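Local coordinates for nucleoside diphosphate kinase (Aquifex aeolicus, PDB 3ZTP), which probably makes nucleoside triphosphates other than ATP by passing the ATP gamma phosphate to nucleoside diphosphates through a phosphohistidine intermediate, at residues F40-P44 against M67-V72; T93-R99 against G111-N117. One frame throughout, in Å; residues are numbered along the deposited sequence.

Contact 1: F40-P44 against M67-V72; sequences FRFTP and MSSGPV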
loop_
_atom_site.group_PDB
_atom_site.type_symbol
_atom_site.label_atom_id
_atom_site.label_comp_id
_atom_site.label_asym_id
_atom_site.label_seq_id
_atom_site.Cartn_x
_atom_site.Cartn_y
_atom_site.Cartn_z
ATOM N N PHE A 40 -7.025 -0.270 7.972
ATOM C CA PHE A 40 -7.288 0.808 7.049
ATOM C C PHE A 40 -8.593 1.462 7.466
ATOM O O PHE A 40 -9.256 1.005 8.408
ATOM C CB PHE A 40 -7.344 0.291 5.593
ATOM C CG PHE A 40 -8.498 -0.604 5.331
ATOM C CD1 PHE A 40 -8.449 -1.934 5.704
ATOM C CD2 PHE A 40 -9.678 -0.107 4.757
ATOM C CE1 PHE A 40 -9.548 -2.772 5.515
ATOM C CE2 PHE A 40 -10.766 -0.964 4.534
ATOM C CZ PHE A 40 -10.691 -2.284 4.935
ATOM N N ARG A 41 -8.962 2.534 6.781
ATOM C CA ARG A 41 -10.225 3.213 7.042
ATOM C C ARG A 41 -10.983 3.358 5.733
ATOM O O ARG A 41 -10.499 3.999 4.787
ATOM C CB ARG A 41 -9.963 4.570 7.657
ATOM C CG ARG A 41 -11.221 5.412 7.766
ATOM C CD ARG A 41 -11.498 5.752 9.166
ATOM N NE ARG A 41 -12.725 6.529 9.319
ATOM C CZ ARG A 41 -12.900 7.396 10.295
ATOM N NH1 ARG A 41 -11.938 7.584 11.194
ATOM N NH2 ARG A 41 -14.044 8.048 10.386
ATOM N N PHE A 42 -12.149 2.745 5.637
ATOM C CA PHE A 42 -13.035 2.984 4.503
ATOM C C PHE A 42 -13.484 4.445 4.513
ATOM O O PHE A 42 -13.967 4.941 5.547
ATOM C CB PHE A 42 -14.335 2.177 4.646
ATOM C CG PHE A 42 -14.274 0.738 4.231
ATOM C CD1 PHE A 42 -14.046 0.368 2.916
ATOM C CD2 PHE A 42 -14.546 -0.254 5.153
ATOM C CE1 PHE A 42 -14.062 -0.951 2.529
ATOM C CE2 PHE A 42 -14.558 -1.587 4.764
ATOM C CZ PHE A 42 -14.313 -1.938 3.451
ATOM N N THR A 43 -13.373 5.107 3.362
ATOM C CA THR A 43 -14.207 6.293 3.137
ATOM C C THR A 43 -15.657 5.835 2.977
ATOM O O THR A 43 -15.915 4.678 2.683
ATOM C CB THR A 43 -13.811 7.023 1.853
ATOM O OG1 THR A 43 -14.039 6.142 0.751
ATOM C CG2 THR A 43 -12.349 7.417 1.890
ATOM N N PRO A 44 -16.621 6.737 3.162
ATOM C CA PRO A 44 -17.999 6.334 2.910
ATOM C C PRO A 44 -18.199 5.807 1.487
ATOM O O PRO A 44 -18.922 4.831 1.282
ATOM C CB PRO A 44 -18.785 7.634 3.170
ATOM C CG PRO A 44 -17.966 8.354 4.203
ATOM C CD PRO A 44 -16.532 8.067 3.783
ATOM N N MET A 67 -19.429 1.385 8.907
ATOM C CA MET A 67 -18.214 0.775 8.395
ATOM C C MET A 67 -17.131 1.774 7.991
ATOM O O MET A 67 -15.981 1.381 7.744
ATOM C CB MET A 67 -18.536 -0.215 7.264
ATOM C CG MET A 67 -19.217 -1.489 7.776
ATOM S SD MET A 67 -18.217 -2.434 8.958
ATOM C CE MET A 67 -16.906 -3.022 7.872
ATOM N N SER A 68 -17.504 3.046 7.919
ATOM C CA SER A 68 -16.559 4.125 7.649
ATOM C C SER A 68 -16.355 5.008 8.878
ATOM O O SER A 68 -15.751 6.072 8.760
ATOM C CB SER A 68 -17.015 4.974 6.446
ATOM O OG SER A 68 -18.307 5.537 6.623
ATOM N N SER A 69 -16.836 4.588 10.049
ATOM C CA SER A 69 -16.835 5.430 11.252
ATOM C C SER A 69 -15.550 5.377 12.050
ATOM O O SER A 69 -15.352 6.157 12.966
ATOM C CB SER A 69 -18.007 5.069 12.174
ATOM O OG SER A 69 -17.834 3.781 12.730
ATOM N N GLY A 70 -14.673 4.450 11.693
ATOM C CA GLY A 70 -13.400 4.307 12.370
ATOM C C GLY A 70 -12.608 3.246 11.643
ATOM O O GLY A 70 -13.123 2.604 10.733
ATOM N N PRO A 71 -11.353 3.065 12.026
ATOM C CA PRO A 71 -10.570 2.053 11.315
ATOM C C PRO A 71 -11.105 0.631 11.508
ATOM O O PRO A 71 -11.767 0.303 12.521
ATOM C CB PRO A 71 -9.171 2.174 11.915
ATOM C CG PRO A 71 -9.245 3.175 13.017
ATOM C CD PRO A 71 -10.589 3.812 13.036
ATOM N N VAL A 72 -10.812 -0.219 10.532
ATOM C CA VAL A 72 -11.122 -1.633 10.574
ATOM C C VAL A 72 -9.878 -2.410 10.247
ATOM O O VAL A 72 -8.875 -1.843 9.790
ATOM C CB VAL A 72 -12.255 -2.011 9.586
ATOM C CG1 VAL A 72 -13.574 -1.337 9.979
ATOM C CG2 VAL A 72 -11.937 -1.615 8.152
HETATM O O HOH W 1 -13.303 1.821 8.069
HETATM O O HOH W 2 -14.038 7.488 6.583
#
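Val-72 CG2 sits over one face of the Phe-40 ring, in a CH-pi contact 3.8 Å from the ring centroid. The edge of the same ring, at CE2, stands over the middle of one face of Phe-42, whose own edge takes Met-67 O near its plane, 3.4 Å from CD2; the Met-67 side chain lies alongside. The guanidinium of Arg-41 is laid over the loop: Gly-70 N is beneath its centre and Ser-69 C nearer its rim. Its NE and NH2 grip Ser-68 O side-on, each at 3.1 Å, with bent N-H...O angles near 136°. The oxygen stands 22° out of the guanidinium plane. With CG anti to the backbone N (chi1 172°) and a bend at chi2, the arginine chain folds back across Gly-70.

Phe-40 and Val-72 form an antiparallel hydrogen-bonded pair, Val-72 N giving to Phe-40 O at 2.9 Å. Beyond this pair no direct backbone bond joins the two segments, and water makes the links instead: one molecule accepts from Phe-42 N and donates to Met-67 O and Gly-70 O, while a second joins Phe-42 O to Ser-68 O. Ser-68 OG turns back to Val-64 O and Glu-65 O of the preceding helix 60-67.

The contact joins the ends of paired strands 33-40 and 72-78; Met-67 neighbours Lys-11, its side chain about 5 Å from that of His-120, the predicted phosphohistidine. The chemistry is thus split: apolar rings, methionine and valine on one side; on the other Arg-41, whose positive charge would probably polarise Ser-68 O, and water satisfying the carbonyls of Met-67, Ser-68 and Gly-70.

Contact 2: T93-R99 against G111-N117; sequences TDSEEAR and GTDKGKN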
loop_
_atom_site.group_PDB
_atom_site.type_symbol
_atom_site.label_atom_id
_atom_site.label_comp_id
_atom_site.label_asym_id
_atom_site.label_seq_id
_atom_site.Cartn_x
_atom_site.Cartn_y
_atom_site.Cartn_z
ATOM N N THR A 93 -25.668 -13.830 12.093
ATOM C CA THR A 93 -25.622 -12.380 11.940
ATOM C C THR A 93 -26.083 -11.646 13.184
ATOM O O THR A 93 -25.501 -10.635 13.599
ATOM C CB THR A 93 -26.566 -11.942 10.794
ATOM O OG1 THR A 93 -26.288 -12.732 9.638
ATOM C CG2 THR A 93 -26.393 -10.461 10.474
ATOM N N ASP A 94 -27.164 -12.146 13.751
ATOM C CA ASP A 94 -27.757 -11.544 14.919
ATOM C C ASP A 94 -26.960 -12.043 16.140
ATOM O O ASP A 94 -27.070 -13.190 16.553
ATOM C CB ASP A 94 -29.235 -11.957 15.001
ATOM C CG ASP A 94 -29.938 -11.440 16.245
ATOM O OD1 ASP A 94 -29.311 -10.963 17.196
ATOM O OD2 ASP A 94 -31.184 -11.545 16.303
ATOM N N SER A 95 -26.165 -11.159 16.725
ATOM C CA SER A 95 -25.283 -11.516 17.844
ATOM C C SER A 95 -26.040 -12.103 19.033
ATOM O O SER A 95 -25.485 -12.910 19.783
ATOM C CB SER A 95 -24.488 -10.298 18.324
ATOM O OG SER A 95 -23.721 -9.705 17.293
ATOM N N GLU A 96 -27.294 -11.677 19.231
ATOM C CA GLU A 96 -28.104 -12.220 20.314
ATOM C C GLU A 96 -28.467 -13.652 20.016
ATOM O O GLU A 96 -28.428 -14.491 20.913
ATOM C CB GLU A 96 -29.390 -11.415 20.517
ATOM C CG GLU A 96 -29.155 -10.165 21.280
ATOM C CD GLU A 96 -28.840 -10.451 22.727
ATOM O OE1 GLU A 96 -29.675 -11.049 23.427
ATOM O OE2 GLU A 96 -27.746 -10.082 23.172
ATOM N N GLU A 97 -28.854 -13.931 18.782
ATOM C CA GLU A 97 -29.123 -15.306 18.388
ATOM C C GLU A 97 -27.837 -16.138 18.482
ATOM O O GLU A 97 -27.867 -17.300 18.869
ATOM C CB GLU A 97 -29.707 -15.365 16.979
ATOM C CG GLU A 97 -30.045 -16.772 16.499
ATOM C CD GLU A 97 -31.217 -17.401 17.236
ATOM O OE1 GLU A 97 -31.857 -16.712 18.057
ATOM O OE2 GLU A 97 -31.501 -18.591 16.988
ATOM N N ALA A 98 -26.692 -15.548 18.147
ATOM C CA ALA A 98 -25.427 -16.272 18.283
ATOM C C ALA A 98 -25.187 -16.697 19.736
ATOM O O ALA A 98 -24.709 -17.811 20.000
ATOM C CB ALA A 98 -24.281 -15.415 17.787
ATOM N N ARG A 99 -25.478 -15.822 20.694
ATOM C CA ARG A 99 -25.298 -16.192 22.103
ATOM C C ARG A 99 -26.198 -17.347 22.532
ATOM O O ARG A 99 -25.833 -18.112 23.428
ATOM C CB ARG A 99 -25.517 -14.989 23.028
ATOM C CG ARG A 99 -24.289 -14.084 23.108
ATOM C CD ARG A 99 -24.452 -12.861 23.989
ATOM N NE ARG A 99 -25.121 -11.735 23.338
ATOM C CZ ARG A 99 -24.530 -10.916 22.477
ATOM N NH1 ARG A 99 -23.267 -11.121 22.143
ATOM N NH2 ARG A 99 -25.215 -9.912 21.945
ATOM N N GLY A 111 -19.977 -9.526 19.528
ATOM C CA GLY A 111 -21.023 -8.797 18.837
ATOM C C GLY A 111 -22.052 -8.237 19.786
ATOM O O GLY A 111 -22.418 -8.842 20.793
ATOM N N THR A 112 -22.551 -7.054 19.458
ATOM C CA THR A 112 -23.586 -6.388 20.243
ATOM C C THR A 112 -24.985 -6.767 19.793
ATOM O O THR A 112 -25.798 -7.155 20.626
ATOM C CB THR A 112 -23.393 -4.864 20.157
ATOM O OG1 THR A 112 -22.101 -4.517 20.673
ATOM C CG2 THR A 112 -24.459 -4.123 20.945
ATOM N N ASP A 113 -25.257 -6.687 18.501
ATOM C CA ASP A 113 -26.617 -6.848 18.004
ATOM C C ASP A 113 -26.543 -7.334 16.553
ATOM O O ASP A 113 -25.505 -7.902 16.150
ATOM C CB ASP A 113 -27.399 -5.532 18.195
ATOM C CG ASP A 113 -26.689 -4.349 17.599
ATOM O OD1 ASP A 113 -26.254 -4.479 16.449
ATOM O OD2 ASP A 113 -26.573 -3.291 18.247
ATOM N N LYS A 114 -27.576 -7.152 15.755
ATOM C CA LYS A 114 -27.521 -7.687 14.389
ATOM C C LYS A 114 -26.812 -6.762 13.410
ATOM O O LYS A 114 -26.526 -7.160 12.271
ATOM C CB LYS A 114 -28.935 -8.034 13.886
ATOM C CG LYS A 114 -29.809 -6.830 13.624
ATOM C CD LYS A 114 -31.286 -7.244 13.526
ATOM C CE LYS A 114 -31.542 -8.177 12.367
ATOM N NZ LYS A 114 -33.004 -8.394 12.164
ATOM N N GLY A 115 -26.556 -5.522 13.823
ATOM C CA GLY A 115 -25.834 -4.565 12.996
ATOM C C GLY A 115 -24.393 -4.419 13.462
ATOM O O GLY A 115 -23.444 -4.606 12.688
ATOM N N LYS A 116 -24.216 -4.061 14.725
ATOM C CA LYS A 116 -22.898 -4.034 15.336
ATOM C C LYS A 116 -22.587 -5.436 15.798
ATOM O O LYS A 116 -22.798 -5.802 16.965
ATOM C CB LYS A 116 -22.836 -3.031 16.495
ATOM C CG LYS A 116 -23.000 -1.592 15.999
ATOM C CD LYS A 116 -22.767 -0.579 17.100
ATOM C CE LYS A 116 -22.731 0.837 16.523
ATOM N NZ LYS A 116 -22.004 1.788 17.406
ATOM N N ASN A 117 -22.130 -6.236 14.837
ATOM C CA ASN A 117 -21.953 -7.667 15.051
ATOM C C ASN A 117 -20.517 -8.124 14.846
ATOM O O ASN A 117 -20.274 -9.249 14.397
ATOM C CB ASN A 117 -22.912 -8.494 14.191
ATOM C CG ASN A 117 -22.666 -8.345 12.721
ATOM O OD1 ASN A 117 -21.827 -7.574 12.287
ATOM N ND2 ASN A 117 -23.436 -9.086 11.937
#
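Arg-99 turns the edge of its guanidinium to the loop 111-117, so that Gly-111 O and Thr-112 O both lie near its plane. NH1 donates to Gly-111 O at 2.8 Å, and NH2 adds weak bonds to both carbonyls. Glu-96 OE2 takes NH2 and NE from the other side of the group, a salt bridge within the helix that fixes its rotation, while Ser-95 O lies over the centre of one face. A leucine in place of Arg-99 would probably leave Gly-111 O without its strong side-chain donor and Glu-96 without its charge partner.

The CB of Ser-95 points toward the loop: OG, beside its own backbone N (chi1 -57°), gives a 2.8 Å bond to Asp-113 O and rests 3.2 Å from Gly-111 CA, where a beta carbon would clash. Asn-117 crosses Thr-93, and its ND2 meets Thr-93 O at 3.1 Å, in both the amide and carbonyl planes, on a lone pair; its OD1 accepts from Lys-11. Asp-113 OD1 closes an Asx turn on Gly-115 N.

Thr-93 and Asn-117 are predicted ATP-binding residues, and the contact ties the start of helix 95-101, N-capped by Asp-94, to the loop running from helix 106-110 into strand 119-121.

In the fold
Neither contact is wholly core or wholly surface. Contact 1 has the more buried character, with five buried residues among eleven that touch, against three in contact 2, and it buries more area, 483 Å² against 344 Å². The elements differ: contact 1 lies where strand 33-40 ends ahead of helix 44-50 and strand 72-78 begins after helix 60-67, whereas contact 2 joins a helix start to a loop. Aromatic packing beside water-bridged carbonyls marks the first; the second is almost entirely polar. Other subunits pack on contact 1 but none touches contact 2. They lie about 20 Å apart, centre to centre, yet Met-67 and Asn-117 both approach Lys-11, a predicted ATP-binding residue.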